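Local coordinates for Lin1840 protein (Listeria innocua serovar 6a, PDB 4ZOC) that acts as a beta-glucosidase of glycosyl hydrolase family 3 involved in beta-1,2-glucan metabolism, at the interface of chains A and B. Coordinates in Å, arbitrary orientation; residue numbers count along the deposited sequence, not the author numbering. Chains: chain A/B, Lin1840 protein.

The interface of chains A and B. Residues chain A 699-700, 718; chain B 284.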
loop_
_atom_site.group_PDB
_atom_site.type_symbol
_atom_site.label_atom_id
_atom_site.label_comp_id
_atom_site.label_asym_id
_atom_site.label_seq_id
_atom_site.Cartn_x
_atom_site.Cartn_y
_atom_site.Cartn_z
ATOM N N GLY A 699 23.077 -22.230 -0.590
ATOM C CA GLY A 699 22.049 -22.664 0.334
ATOM C C GLY A 699 20.968 -23.457 -0.383
ATOM O O GLY A 699 21.113 -23.805 -1.537
ATOM N N LEU A 700 19.891 -23.723 0.372
ATOM C CA LEU A 700 18.794 -24.513 0.002
ATOM C C LEU A 700 17.787 -23.727 -0.838
ATOM O O LEU A 700 17.371 -22.604 -0.437
ATOM C CB LEU A 700 18.045 -24.976 1.259
ATOM C CG LEU A 700 16.886 -26.002 1.003
ATOM C CD1 LEU A 700 17.262 -27.315 0.287
ATOM C CD2 LEU A 700 16.178 -26.338 2.339
ATOM N N GLU A 718 20.263 -28.291 -2.917
ATOM C CA GLU A 718 21.219 -27.572 -2.152
ATOM C C GLU A 718 22.307 -27.023 -3.113
ATOM O O GLU A 718 23.041 -27.786 -3.723
ATOM C CB GLU A 718 21.822 -28.487 -1.068
ATOM C CG GLU A 718 22.700 -27.733 -0.092
ATOM C CD GLU A 718 21.936 -26.898 0.941
ATOM O OE1 GLU A 718 22.530 -25.854 1.359
ATOM O OE2 GLU A 718 20.822 -27.293 1.402
ATOM N N ARG B 284 18.911 -19.701 9.118
ATOM C CA ARG B 284 18.540 -21.089 8.770
ATOM C C ARG B 284 18.015 -21.850 9.993
ATOM O O ARG B 284 17.290 -22.825 9.850
ATOM C CB ARG B 284 19.726 -21.920 8.042
ATOM C CG ARG B 284 19.191 -23.283 7.580
ATOM C CD ARG B 284 20.018 -24.415 6.945
ATOM N NE ARG B 284 20.779 -24.162 5.759
ATOM C CZ ARG B 284 20.928 -24.982 4.670
ATOM N NH1 ARG B 284 20.245 -26.118 4.419
ATOM N NH2 ARG B 284 21.745 -24.599 3.716
#
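A:Leu700 lays its methylene CB beside the guanidinium group of B:Arg284, 4.0 Å from B:Arg284 NH1, the aliphatic side of a patch that is otherwise polar. Next to it the start of strand 699-706 brings backbone to the arginine, with A:Gly699 CA lying 3.9 Å from B:Arg284 NH2. The backbone N of A:Leu700 comes equally near, also 3.9 Å from B:Arg284 NH2.

On the polar rim stands A:Glu718, from strand 712-720; its side chain and that of B:Arg284 arrive from opposite directions, and the carboxylate lies at the guanidinium edge, in its plane. The arginine, set in a loop of chain B, grips the carboxylate end-on through both terminal nitrogens, one to each oxygen. B:Arg284 NH2 donates to A:Glu718 OE1 at 2.8 Å, the salt-bridge pair, using the syn lone pair of that oxygen. B:Arg284 NH1 donates to A:Glu718 OE2 at a longer 3.3 Å, also on the syn side but tilted from the carboxylate plane. The two flat groups are nearly coplanar, 22° apart, and the paired bonds should limit rotation of both.

A:Gly699 and A:Leu700 fall in the fibronectin type III-like region, with A:Glu718 on the following strand, against a loop of the glycosyl hydrolase family 3 N-terminal region of chain B. The patch recurs with the chains exchanged in the two-fold deposited dimer, whose biological relevance the structure alone does not show. The arginine bends at chi3 (-57°), about its CG-CD bond, before NE leads into the guanidinium.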